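Local coordinates for protein methyltransferase type 12 (Clostridium thermocellum, PDB 3JWG) that probably methylates the 2'-hydroxyl of the 3'-terminal nucleotide of small RNAs with S-adenosyl-L-methionine as methyl donor, this chain being the methyltransferase domain of bacterial Hen1, at residues A30-L36 / G102-V108; I109-E113 / V138-N142; W166-F171 / T202-V206. All blocks are in the same frame, centred on the assembly; numbering follows the deposited sequence.

Contact 1: A30-L36 / G102-V108; sequences AKKVIDL and GYDAATV
Ile34 forms the apolar centre: its CB lies 3.7 Å from the Tyr103 ring centroid, 11° off the ring normal, a CH-pi contact over the face. Ile34 (chi1 t, chi2 t) and Tyr103 (chi1 m, chi2 near -90°) also meet at 3.7 Å, CG2 to CG, and Ile34 CG2 lies 3.8 Å from Ala106 CB. The backbone is extended along 32-36 and 105-108, but Lys31 and Asp104 turn (psi -22° and -31°) and Gly102 has positive phi (86/8). The strands run parallel, their short axes approaching to 4.7 Å and crossing at -24°. Val33 pairs with Ala105, Ile34 with Ala106 and Asp35 with Thr107. The ladder is Ile34 N to Ala105 O (3.1 Å), Thr107 N to Ile34 O (3.0 Å) and Leu36 N to Thr107 O (3.0 Å). On the face opposite Ile34, Thr107 OG1 (chi1 p) donates to Asp35 OD1 at 2.6 Å; the Asp35 side chain comes within about 4 Å of the magnesium. At the N-terminal edge Asp104 OD2 accepts from Lys31 N and Lys32 N, both at 3.0 Å, Asp104 N donates to Lys32 O (2.8 Å), and Lys32 NZ reaches Gly102 O (2.9 Å). These are adjacent central strands of a Rossmann-like methyltransferase sheet. Strand 55-60 flanks 32-36 on its other edge, Thr57 OG1 hydrogen-bonded to Tyr103 OH; helix 13-27 covers Val33, Ala105 and Thr107, helix 117-131 Leu36, Ala106 and Val108.

Contact 2: I109-E113 / V138-N142; sequences IEVIE and VSTPN. With MG (magnesium ion), chain B.
This parallel strand pair lies at the C-terminal edge of the parallel strands of the Rossmann-like methyltransferase sheet, where strand 105-109 gives way to the turn before helix 117-131 while strand 135-141 runs on beside it. One bridge, Ile109 with Ser139 (CA-CA 4.8 Å), sets the register, and a weak hydrogen bond from Glu110 N to Ser139 O (3.4 Å) follows. Glu110 then takes left-handed backbone angles (54/51), turning the chain off the sheet into a 3-10 segment at Ile112 and Glu113. Ile112 (chi1 p, chi2 t) points toward the strand and packs CD1 on Val138 CG1 at 3.7 Å; Phe171 of helix 168-182 touches both residues. Glu113 (chi1 p, chi2 m) also points toward the strand: Thr140 OG1 donates to its OE1 at 2.6 Å, and its OE2 lies 3.3 Å from Pro141 CD. Water 3 fills the gap where the backbones part, accepting from Val111 N (2.8 Å) and donating to Ser139 O (2.7 Å) and Glu113 OE1 (3.2 Å). Ile109 O turns to the magnesium ion at 2.3 Å; Gly37 O and waters 2, 4 and 5 also bind the metal, and water 2 accepts from Ile109 N at 2.8 Å. Since both protein ligands are main-chain carbonyls, the site probably depends on how the end of strand 105-109 and Gly37, just past strand 32-36, are placed; no carboxylate of either segment binds this ion directly.

Contact 3: W166-F171 / T202-V206; sequences WTRKEF and TQMGV
Gln203 extends from strand 202-209 across the first turn of helix 168-182, where its OE1 lies 3.2 Å from both Arg168 CA and Phe171 CB. The motif at that helix start is a capping box: Thr167 N donates to Glu170 OE1 (2.9 Å), and Glu170 N to OG1 of Thr167 at the N-cap (3.1 Å), the position of OG1 being less certain. Thr167 O also receives Phe171 N at 3.0 Å. Residues 202-206 are extended; the closest CA pair, Arg168 with Gln203, is 7.3 Å apart, so the Gln203 and Phe171 side chains span the gap, each reaching the other segment's backbone. Gln203 (chi1 p, chi2 t) points toward the helix and gives NE2 to Thr167 O in a weak hydrogen bond of 3.3 Å; its stronger partner is Pro141 O, on the adjacent antiparallel strand. Thus one amide joins the helix start to two strands of the methyltransferase sheet. Phe171 (chi1 t, chi2 65°) points at the sheet and brings its ring edge to the backbone, with CE2 3.8 Å from Met204 C. A CB on Gly205 would crowd this ring at about 3.2 Å from CZ; with glycine there, Phe171 CE2 approaches Gly205 N to 3.6 Å.

How the contacts relate
From the N terminus, contact 1 closes first, bringing strand 32-36 against 105-109 across the 65 intervening residues, which include strands 55-60 and 86-90. Contact 2 opens directly afterwards and closes the shorter excursion through helix 117-131 to strand 135-141. Contact 3 then spans the rest of helix 168-182 and strand 184-191, returning antiparallel strand 202-209 to the sheet. The three loops follow in series, without nesting or crossing. Probable backbone hydrogen bonds join them: Val108 O to Ser139 N (2.8 Å) between contacts 1 and 2, Val138 O to Gly205 N and Thr140 O to Gln203 N (both 2.9 Å) between contacts 2 and 3. Contacts 1 and 3 do not touch and flank the chain's centre.

Contact 1: A30-L36 / G102-V108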
ATOM      1  N   ALA A  30       0.702   4.761  14.208  1.00 19.41           N
ATOM      2  CA  ALA A  30       1.115   5.639  13.118  1.00 19.73           C
ATOM      3  C   ALA A  30       0.075   6.752  13.005  1.00 20.34           C
ATOM      4  O   ALA A  30      -1.115   6.479  12.873  1.00 21.20           O
ATOM      5  CB  ALA A  30       1.205   4.852  11.799  1.00 18.49           C
ATOM      6  N   LYS A  31       0.524   8.004  13.066  1.00 19.20           N
ATOM      7  CA  LYS A  31      -0.383   9.148  12.982  1.00 20.17           C
ATOM      8  C   LYS A  31      -0.282   9.903  11.658  1.00 19.37           C
ATOM      9  O   LYS A  31      -1.210  10.604  11.261  1.00 19.22           O
ATOM     10  CB  LYS A  31      -0.120  10.094  14.153  1.00 21.04           C
ATOM     11  CG  LYS A  31      -0.384   9.448  15.512  1.00 23.22           C
ATOM     12  CD  LYS A  31      -0.149  10.429  16.653  1.00 28.40           C
ATOM     13  CE  LYS A  31      -0.454   9.790  18.000  1.00 29.90           C
ATOM     14  NZ  LYS A  31      -0.278  10.753  19.116  1.00 33.40           N
ATOM     15  N   LYS A  32       0.848   9.755  10.976  1.00 19.11           N
ATOM     16  CA  LYS A  32       1.062  10.403   9.686  1.00 18.74           C
ATOM     17  C   LYS A  32       1.303   9.265   8.702  1.00 16.57           C
ATOM     18  O   LYS A  32       2.304   8.566   8.796  1.00 14.07           O
ATOM     19  CB  LYS A  32       2.281  11.321   9.757  1.00 21.12           C
ATOM     20  CG  LYS A  32       2.109  12.484  10.731  1.00 24.81           C
ATOM     21  CD  LYS A  32       3.379  13.315  10.845  1.00 31.62           C
ATOM     22  CE  LYS A  32       4.512  12.509  11.471  1.00 34.25           C
ATOM     23  NZ  LYS A  32       5.771  13.299  11.588  1.00 39.44           N
ATOM     24  N   VAL A  33       0.380   9.080   7.767  1.00 16.14           N
ATOM     25  CA  VAL A  33       0.480   7.985   6.810  1.00 13.68           C
ATOM     26  C   VAL A  33       0.454   8.441   5.361  1.00 14.47           C
ATOM     27  O   VAL A  33      -0.338   9.305   4.987  1.00 15.33           O
ATOM     28  CB  VAL A  33      -0.685   6.987   7.018  1.00 14.14           C
ATOM     29  CG1 VAL A  33      -0.552   5.808   6.049  1.00 16.27           C
ATOM     30  CG2 VAL A  33      -0.712   6.515   8.478  1.00 13.10           C
ATOM     31  N   ILE A  34       1.316   7.847   4.543  1.00 14.78           N
ATOM     32  CA  ILE A  34       1.355   8.177   3.130  1.00 14.49           C
ATOM     33  C   ILE A  34       1.066   6.900   2.343  1.00 16.48           C
ATOM     34  O   ILE A  34       1.720   5.871   2.536  1.00 16.78           O
ATOM     35  CB  ILE A  34       2.725   8.784   2.719  1.00 15.38           C
ATOM     36  CG1 ILE A  34       2.716   9.103   1.222  1.00 17.37           C
ATOM     37  CG2 ILE A  34       3.863   7.842   3.080  1.00 16.14           C
ATOM     38  CD1 ILE A  34       3.915   9.897   0.766  1.00 16.94           C
ATOM     39  N   ASP A  35       0.064   6.965   1.476  1.00 14.61           N
ATOM     40  CA  ASP A  35      -0.319   5.807   0.676  1.00 16.18           C
ATOM     41  C   ASP A  35       0.217   5.995  -0.730  1.00 15.41           C
ATOM     42  O   ASP A  35      -0.251   6.848  -1.492  1.00 15.60           O
ATOM     43  CB  ASP A  35      -1.846   5.661   0.678  1.00 15.85           C
ATOM     44  CG  ASP A  35      -2.324   4.397  -0.023  1.00 17.38           C
ATOM     45  OD1 ASP A  35      -1.597   3.377  -0.028  1.00 20.25           O
ATOM     46  OD2 ASP A  35      -3.452   4.429  -0.554  1.00 21.51           O
ATOM     47  N   LEU A  36       1.232   5.203  -1.054  1.00 15.92           N
ATOM     48  CA  LEU A  36       1.872   5.253  -2.353  1.00 17.13           C
ATOM     49  C   LEU A  36       1.082   4.375  -3.328  1.00 18.09           C
ATOM     50  O   LEU A  36       1.031   3.152  -3.175  1.00 15.85           O
ATOM     51  CB  LEU A  36       3.321   4.777  -2.207  1.00 16.21           C
ATOM     52  CG  LEU A  36       4.106   5.615  -1.187  1.00 19.12           C
ATOM     53  CD1 LEU A  36       5.474   5.005  -0.930  1.00 17.58           C
ATOM     54  CD2 LEU A  36       4.235   7.052  -1.716  1.00 18.93           C
ATOM     55  N   GLY A 102       9.089  12.433   6.325  1.00 21.31           N
ATOM     56  CA  GLY A 102       8.379  12.712   7.562  1.00 21.92           C
ATOM     57  C   GLY A 102       7.177  11.888   7.985  1.00 22.64           C
ATOM     58  O   GLY A 102       6.521  12.238   8.967  1.00 20.42           O
ATOM     59  N   TYR A 103       6.881  10.796   7.285  1.00 19.02           N
ATOM     60  CA  TYR A 103       5.722   9.984   7.649  1.00 16.38           C
ATOM     61  C   TYR A 103       6.054   8.874   8.631  1.00 16.17           C
ATOM     62  O   TYR A 103       7.191   8.415   8.693  1.00 16.44           O
ATOM     63  CB  TYR A 103       5.077   9.406   6.380  1.00 14.76           C
ATOM     64  CG  TYR A 103       4.368  10.466   5.583  1.00 16.40           C
ATOM     65  CD1 TYR A 103       3.037  10.785   5.846  1.00 14.28           C
ATOM     66  CD2 TYR A 103       5.060  11.237   4.642  1.00 15.88           C
ATOM     67  CE1 TYR A 103       2.410  11.849   5.200  1.00 16.88           C
ATOM     68  CE2 TYR A 103       4.446  12.308   3.992  1.00 17.75           C
ATOM     69  CZ  TYR A 103       3.124  12.611   4.278  1.00 19.35           C
ATOM     70  OH  TYR A 103       2.518  13.688   3.675  1.00 17.17           O
ATOM     71  N   ASP A 104       5.061   8.456   9.415  1.00 15.40           N
ATOM     72  CA  ASP A 104       5.266   7.379  10.384  1.00 15.26           C
ATOM     73  C   ASP A 104       5.167   6.024   9.680  1.00 15.62           C
ATOM     74  O   ASP A 104       5.804   5.051  10.080  1.00 15.73           O
ATOM     75  CB  ASP A 104       4.209   7.416  11.495  1.00 17.39           C
ATOM     76  CG  ASP A 104       4.327   8.641  12.382  1.00 19.18           C
ATOM     77  OD1 ASP A 104       5.464   9.005  12.766  1.00 19.89           O
ATOM     78  OD2 ASP A 104       3.273   9.225  12.701  1.00 19.88           O
ATOM     79  N   ALA A 105       4.350   5.967   8.637  1.00 12.77           N
ATOM     80  CA  ALA A 105       4.175   4.723   7.903  1.00 15.12           C
ATOM     81  C   ALA A 105       3.790   4.971   6.457  1.00 15.76           C
ATOM     82  O   ALA A 105       3.176   5.992   6.133  1.00 15.26           O
ATOM     83  CB  ALA A 105       3.096   3.868   8.575  1.00 15.13           C
ATOM     84  N   ALA A 106       4.163   4.030   5.597  1.00 13.69           N
ATOM     85  CA  ALA A 106       3.828   4.102   4.186  1.00 14.96           C
ATOM     86  C   ALA A 106       3.077   2.816   3.857  1.00 14.07           C
ATOM     87  O   ALA A 106       3.431   1.737   4.343  1.00 15.94           O
ATOM     88  CB  ALA A 106       5.094   4.205   3.327  1.00 13.37           C
ATOM     89  N   THR A 107       2.023   2.940   3.062  1.00 14.29           N
ATOM     90  CA  THR A 107       1.238   1.785   2.646  1.00 15.62           C
ATOM     91  C   THR A 107       1.399   1.639   1.131  1.00 15.38           C
ATOM     92  O   THR A 107       1.450   2.632   0.395  1.00 16.29           O
ATOM     93  CB  THR A 107      -0.256   1.947   3.016  1.00 15.77           C
ATOM     94  OG1 THR A 107      -0.755   3.168   2.467  1.00 18.28           O
ATOM     95  CG2 THR A 107      -0.432   1.977   4.541  1.00 16.40           C
ATOM     96  N   VAL A 108       1.483   0.393   0.683  1.00 13.79           N
ATOM     97  CA  VAL A 108       1.683   0.060  -0.719  1.00 14.86           C
ATOM     98  C   VAL A 108       0.706  -1.060  -1.064  1.00 15.46           C
ATOM     99  O   VAL A 108       0.971  -2.229  -0.794  1.00 16.55           O
ATOM    100  CB  VAL A 108       3.133  -0.435  -0.933  1.00 13.54           C
ATOM    101  CG1 VAL A 108       3.391  -0.718  -2.403  1.00 14.97           C
ATOM    102  CG2 VAL A 108       4.113   0.608  -0.395  1.00 14.47           C
TER
HETATM  103  O   HOH W   1       7.677  11.382  11.914  1.00 41.26           O

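Contact 2: I109-E113 / V138-N142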
ATOM      1  N   ILE A 109      -0.429  -0.693  -1.646  1.00 16.17           N
ATOM      2  CA  ILE A 109      -1.459  -1.664  -1.989  1.00 19.00           C
ATOM      3  C   ILE A 109      -1.700  -1.706  -3.497  1.00 19.13           C
ATOM      4  O   ILE A 109      -1.910  -0.677  -4.127  1.00 19.73           O
ATOM      5  CB  ILE A 109      -2.778  -1.311  -1.268  1.00 19.58           C
ATOM      6  CG1 ILE A 109      -2.505  -1.119   0.225  1.00 20.04           C
ATOM      7  CG2 ILE A 109      -3.822  -2.402  -1.508  1.00 22.30           C
ATOM      8  CD1 ILE A 109      -3.684  -0.593   1.007  1.00 22.02           C
ATOM      9  N   GLU A 110      -1.656  -2.904  -4.070  1.00 20.59           N
ATOM     10  CA  GLU A 110      -1.863  -3.088  -5.503  1.00 23.47           C
ATOM     11  C   GLU A 110      -0.923  -2.221  -6.333  1.00 22.20           C
ATOM     12  O   GLU A 110      -1.344  -1.493  -7.239  1.00 23.84           O
ATOM     13  CB  GLU A 110      -3.323  -2.795  -5.854  1.00 28.24           C
ATOM     14  CG  GLU A 110      -4.292  -3.634  -5.029  1.00 35.73           C
ATOM     15  CD  GLU A 110      -5.741  -3.449  -5.436  1.00 40.37           C
ATOM     16  OE1 GLU A 110      -6.191  -2.288  -5.557  1.00 42.98           O
ATOM     17  OE2 GLU A 110      -6.431  -4.472  -5.625  1.00 43.08           O
ATOM     18  N   VAL A 111       0.365  -2.312  -6.017  1.00 18.47           N
ATOM     19  CA  VAL A 111       1.380  -1.549  -6.722  1.00 16.55           C
ATOM     20  C   VAL A 111       2.504  -2.408  -7.286  1.00 16.10           C
ATOM     21  O   VAL A 111       2.707  -2.442  -8.499  1.00 14.62           O
ATOM     22  CB  VAL A 111       2.053  -0.482  -5.803  1.00 18.28           C
ATOM     23  CG1 VAL A 111       3.227   0.162  -6.528  1.00 17.28           C
ATOM     24  CG2 VAL A 111       1.050   0.589  -5.398  1.00 17.82           C
ATOM     25  N   ILE A 112       3.221  -3.115  -6.407  1.00 16.06           N
ATOM     26  CA  ILE A 112       4.384  -3.887  -6.835  1.00 14.76           C
ATOM     27  C   ILE A 112       4.162  -4.944  -7.899  1.00 15.84           C
ATOM     28  O   ILE A 112       5.050  -5.176  -8.714  1.00 15.85           O
ATOM     29  CB  ILE A 112       5.142  -4.548  -5.636  1.00 14.99           C
ATOM     30  CG1 ILE A 112       4.271  -5.604  -4.956  1.00 15.87           C
ATOM     31  CG2 ILE A 112       5.572  -3.485  -4.642  1.00 14.89           C
ATOM     32  CD1 ILE A 112       5.010  -6.394  -3.899  1.00 18.50           C
ATOM     33  N   GLU A 113       2.994  -5.583  -7.905  1.00 13.93           N
ATOM     34  CA  GLU A 113       2.738  -6.612  -8.908  1.00 15.97           C
ATOM     35  C   GLU A 113       2.572  -6.028 -10.316  1.00 17.43           C
ATOM     36  O   GLU A 113       2.470  -6.771 -11.286  1.00 17.99           O
ATOM     37  CB  GLU A 113       1.498  -7.433  -8.536  1.00 16.53           C
ATOM     38  CG  GLU A 113       0.204  -6.636  -8.504  1.00 18.45           C
ATOM     39  CD  GLU A 113      -0.087  -6.021  -7.144  1.00 19.05           C
ATOM     40  OE1 GLU A 113       0.853  -5.851  -6.335  1.00 16.86           O
ATOM     41  OE2 GLU A 113      -1.264  -5.700  -6.892  1.00 19.13           O
ATOM     42  N   VAL A 138       3.088  -3.579   2.823  1.00 14.31           N
ATOM     43  CA  VAL A 138       2.958  -3.908   1.402  1.00 13.10           C
ATOM     44  C   VAL A 138       1.938  -5.023   1.251  1.00 14.64           C
ATOM     45  O   VAL A 138       2.064  -6.076   1.881  1.00 15.49           O
ATOM     46  CB  VAL A 138       4.297  -4.395   0.784  1.00 13.91           C
ATOM     47  CG1 VAL A 138       4.115  -4.636  -0.712  1.00 16.43           C
ATOM     48  CG2 VAL A 138       5.405  -3.375   1.026  1.00 14.33           C
ATOM     49  N   SER A 139       0.923  -4.783   0.432  1.00 12.87           N
ATOM     50  CA  SER A 139      -0.122  -5.772   0.189  1.00 13.15           C
ATOM     51  C   SER A 139      -0.164  -6.099  -1.298  1.00 15.10           C
ATOM     52  O   SER A 139      -0.114  -5.203  -2.143  1.00 14.10           O
ATOM     53  CB  SER A 139      -1.483  -5.222   0.635  1.00 15.93           C
ATOM     54  OG  SER A 139      -2.523  -6.149   0.382  1.00 19.02           O
ATOM     55  N   THR A 140      -0.260  -7.386  -1.614  1.00 13.86           N
ATOM     56  CA  THR A 140      -0.300  -7.821  -3.000  1.00 14.66           C
ATOM     57  C   THR A 140      -1.007  -9.175  -3.060  1.00 15.83           C
ATOM     58  O   THR A 140      -1.015  -9.926  -2.083  1.00 12.81           O
ATOM     59  CB  THR A 140       1.145  -7.937  -3.571  1.00 15.81           C
ATOM     60  OG1 THR A 140       1.100  -8.095  -4.995  1.00 15.09           O
ATOM     61  CG2 THR A 140       1.880  -9.117  -2.947  1.00 16.45           C
ATOM     62  N   PRO A 141      -1.634  -9.482  -4.201  1.00 16.00           N
ATOM     63  CA  PRO A 141      -2.350 -10.745  -4.400  1.00 15.68           C
ATOM     64  C   PRO A 141      -1.468 -11.977  -4.232  1.00 16.18           C
ATOM     65  O   PRO A 141      -0.259 -11.928  -4.470  1.00 16.30           O
ATOM     66  CB  PRO A 141      -2.862 -10.633  -5.837  1.00 16.69           C
ATOM     67  CG  PRO A 141      -3.072  -9.176  -6.017  1.00 19.13           C
ATOM     68  CD  PRO A 141      -1.857  -8.565  -5.330  1.00 16.49           C
ATOM     69  N   ASN A 142      -2.076 -13.079  -3.803  1.00 15.86           N
ATOM     70  CA  ASN A 142      -1.351 -14.332  -3.692  1.00 16.47           C
ATOM     71  C   ASN A 142      -1.755 -15.050  -4.975  1.00 16.78           C
ATOM     72  O   ASN A 142      -2.893 -15.515  -5.106  1.00 16.38           O
ATOM     73  CB  ASN A 142      -1.794 -15.127  -2.457  1.00 17.97           C
ATOM     74  CG  ASN A 142      -1.532 -16.623  -2.603  1.00 22.69           C
ATOM     75  OD1 ASN A 142      -0.559 -17.040  -3.248  1.00 20.12           O
ATOM     76  ND2 ASN A 142      -2.395 -17.435  -1.998  1.00 18.92           N
TER
HETATM   77 MG    MG B 220      -2.903   1.362  -3.591  1.00 24.24          MG
HETATM   78  O   HOH W   2      -1.017   1.940  -2.203  1.00 15.00           O
HETATM   79  O   HOH W   3       1.408  -3.841  -3.895  1.00 21.54           O
HETATM   80  O   HOH W   4      -4.355   2.215  -1.679  1.00 17.75           O
HETATM   81  O   HOH W   5      -5.258   0.927  -4.440  1.00 36.50           O

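Contact 3: W166-F171 / T202-V206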
ATOM      1  N   TRP A 166       2.273 -12.330  -7.776  1.00 15.64           N
ATOM      2  CA  TRP A 166       3.387 -13.058  -7.197  1.00 14.56           C
ATOM      3  C   TRP A 166       2.911 -14.205  -6.337  1.00 15.90           C
ATOM      4  O   TRP A 166       1.858 -14.114  -5.706  1.00 14.67           O
ATOM      5  CB  TRP A 166       4.217 -12.120  -6.321  1.00 15.43           C
ATOM      6  CG  TRP A 166       4.818 -10.945  -7.027  1.00 16.34           C
ATOM      7  CD1 TRP A 166       4.568 -10.525  -8.307  1.00 16.11           C
ATOM      8  CD2 TRP A 166       5.783 -10.033  -6.486  1.00 16.19           C
ATOM      9  NE1 TRP A 166       5.321  -9.407  -8.595  1.00 17.40           N
ATOM     10  CE2 TRP A 166       6.076  -9.085  -7.494  1.00 17.32           C
ATOM     11  CE3 TRP A 166       6.429  -9.928  -5.247  1.00 18.23           C
ATOM     12  CZ2 TRP A 166       6.990  -8.046  -7.300  1.00 15.99           C
ATOM     13  CZ3 TRP A 166       7.340  -8.892  -5.052  1.00 18.87           C
ATOM     14  CH2 TRP A 166       7.612  -7.964  -6.077  1.00 19.67           C
ATOM     15  N   THR A 167       3.692 -15.283  -6.308  1.00 15.18           N
ATOM     16  CA  THR A 167       3.356 -16.429  -5.469  1.00 16.34           C
ATOM     17  C   THR A 167       3.797 -16.031  -4.063  1.00 15.86           C
ATOM     18  O   THR A 167       4.455 -15.004  -3.878  1.00 14.60           O
ATOM     19  CB  THR A 167       4.137 -17.703  -5.864  1.00 13.53           C
ATOM     20  OG1 THR A 167       5.544 -17.450  -5.763  1.00 17.59           O
ATOM     21  CG2 THR A 167       3.795 -18.134  -7.302  1.00 16.28           C
ATOM     22  N   ARG A 168       3.434 -16.834  -3.072  1.00 15.98           N
ATOM     23  CA  ARG A 168       3.826 -16.530  -1.703  1.00 18.10           C
ATOM     24  C   ARG A 168       5.341 -16.603  -1.540  1.00 18.71           C
ATOM     25  O   ARG A 168       5.937 -15.808  -0.813  1.00 18.02           O
ATOM     26  CB  ARG A 168       3.118 -17.485  -0.739  1.00 18.38           C
ATOM     27  CG  ARG A 168       1.629 -17.185  -0.606  1.00 22.67           C
ATOM     28  CD  ARG A 168       0.891 -18.305   0.119  1.00 24.85           C
ATOM     29  NE  ARG A 168       0.935 -19.553  -0.638  1.00 27.77           N
ATOM     30  CZ  ARG A 168       0.429 -20.707  -0.210  1.00 29.27           C
ATOM     31  NH1 ARG A 168      -0.162 -20.772   0.976  1.00 29.19           N
ATOM     32  NH2 ARG A 168       0.513 -21.793  -0.965  1.00 29.42           N
ATOM     33  N   LYS A 169       5.969 -17.552  -2.230  1.00 18.76           N
ATOM     34  CA  LYS A 169       7.419 -17.706  -2.153  1.00 19.10           C
ATOM     35  C   LYS A 169       8.121 -16.512  -2.800  1.00 18.37           C
ATOM     36  O   LYS A 169       9.141 -16.020  -2.303  1.00 16.65           O
ATOM     37  CB  LYS A 169       7.852 -18.989  -2.864  1.00 23.26           C
ATOM     38  CG  LYS A 169       9.355 -19.186  -2.906  1.00 27.27           C
ATOM     39  CD  LYS A 169       9.729 -20.412  -3.724  1.00 31.68           C
ATOM     40  CE  LYS A 169      11.235 -20.594  -3.763  1.00 34.67           C
ATOM     41  NZ  LYS A 169      11.780 -20.735  -2.384  1.00 39.04           N
ATOM     42  N   GLU A 170       7.575 -16.053  -3.917  1.00 17.70           N
ATOM     43  CA  GLU A 170       8.148 -14.915  -4.621  1.00 16.55           C
ATOM     44  C   GLU A 170       8.045 -13.656  -3.777  1.00 15.21           C
ATOM     45  O   GLU A 170       8.996 -12.894  -3.684  1.00 15.86           O
ATOM     46  CB  GLU A 170       7.439 -14.698  -5.955  1.00 17.30           C
ATOM     47  CG  GLU A 170       7.650 -15.847  -6.925  1.00 19.36           C
ATOM     48  CD  GLU A 170       6.977 -15.619  -8.249  1.00 18.78           C
ATOM     49  OE1 GLU A 170       5.846 -15.085  -8.258  1.00 20.03           O
ATOM     50  OE2 GLU A 170       7.575 -15.987  -9.285  1.00 22.09           O
ATOM     51  N   PHE A 171       6.889 -13.443  -3.156  1.00 13.68           N
ATOM     52  CA  PHE A 171       6.717 -12.256  -2.331  1.00 13.36           C
ATOM     53  C   PHE A 171       7.604 -12.286  -1.089  1.00 14.63           C
ATOM     54  O   PHE A 171       8.255 -11.299  -0.755  1.00 13.60           O
ATOM     55  CB  PHE A 171       5.263 -12.102  -1.888  1.00 12.54           C
ATOM     56  CG  PHE A 171       5.017 -10.885  -1.023  1.00 12.12           C
ATOM     57  CD1 PHE A 171       5.176  -9.605  -1.541  1.00 13.72           C
ATOM     58  CD2 PHE A 171       4.619 -11.019   0.305  1.00 13.14           C
ATOM     59  CE1 PHE A 171       4.940  -8.468  -0.747  1.00 13.82           C
ATOM     60  CE2 PHE A 171       4.380  -9.893   1.107  1.00 14.90           C
ATOM     61  CZ  PHE A 171       4.542  -8.614   0.578  1.00 13.26           C
ATOM     62  N   THR A 202      -4.961 -12.693  -0.547  1.00 23.62           N
ATOM     63  CA  THR A 202      -4.005 -11.605  -0.407  1.00 22.88           C
ATOM     64  C   THR A 202      -2.899 -11.919   0.584  1.00 20.33           C
ATOM     65  O   THR A 202      -3.102 -12.643   1.562  1.00 20.78           O
ATOM     66  CB  THR A 202      -4.732 -10.317   0.058  1.00 23.15           C
ATOM     67  OG1 THR A 202      -5.699  -9.945  -0.929  1.00 26.78           O
ATOM     68  CG2 THR A 202      -3.750  -9.173   0.255  1.00 22.00           C
ATOM     69  N   GLN A 203      -1.718 -11.377   0.325  1.00 18.78           N
ATOM     70  CA  GLN A 203      -0.596 -11.574   1.220  1.00 17.07           C
ATOM     71  C   GLN A 203      -0.076 -10.189   1.602  1.00 19.36           C
ATOM     72  O   GLN A 203      -0.142  -9.241   0.806  1.00 17.07           O
ATOM     73  CB  GLN A 203       0.492 -12.447   0.568  1.00 19.87           C
ATOM     74  CG  GLN A 203       1.005 -11.994  -0.788  1.00 18.97           C
ATOM     75  CD  GLN A 203       1.981 -12.996  -1.419  1.00 18.34           C
ATOM     76  OE1 GLN A 203       2.700 -13.720  -0.719  1.00 16.05           O
ATOM     77  NE2 GLN A 203       2.029 -13.014  -2.748  1.00 16.91           N
ATOM     78  N   MET A 204       0.403 -10.060   2.833  1.00 15.55           N
ATOM     79  CA  MET A 204       0.882  -8.773   3.311  1.00 16.62           C
ATOM     80  C   MET A 204       2.176  -8.889   4.091  1.00 16.86           C
ATOM     81  O   MET A 204       2.356  -9.815   4.887  1.00 16.70           O
ATOM     82  CB  MET A 204      -0.207  -8.126   4.178  1.00 20.02           C
ATOM     83  CG  MET A 204       0.195  -6.855   4.919  1.00 23.56           C
ATOM     84  SD  MET A 204      -1.208  -6.243   5.909  1.00 30.16           S
ATOM     85  CE  MET A 204      -2.338  -5.889   4.622  1.00 21.69           C
ATOM     86  N   GLY A 205       3.085  -7.951   3.833  1.00 13.46           N
ATOM     87  CA  GLY A 205       4.351  -7.927   4.532  1.00 12.49           C
ATOM     88  C   GLY A 205       4.388  -6.634   5.331  1.00 15.66           C
ATOM     89  O   GLY A 205       4.106  -5.560   4.791  1.00 15.54           O
ATOM     90  N   VAL A 206       4.695  -6.731   6.618  1.00 13.54           N
ATOM     91  CA  VAL A 206       4.789  -5.541   7.459  1.00 14.22           C
ATOM     92  C   VAL A 206       6.264  -5.366   7.797  1.00 15.05           C
ATOM     93  O   VAL A 206       6.884  -6.215   8.447  1.00 15.02           O
ATOM     94  CB  VAL A 206       3.945  -5.682   8.744  1.00 16.37           C
ATOM     95  CG1 VAL A 206       4.055  -4.411   9.594  1.00 14.48           C
ATOM     96  CG2 VAL A 206       2.491  -5.941   8.372  1.00 14.06           C
TER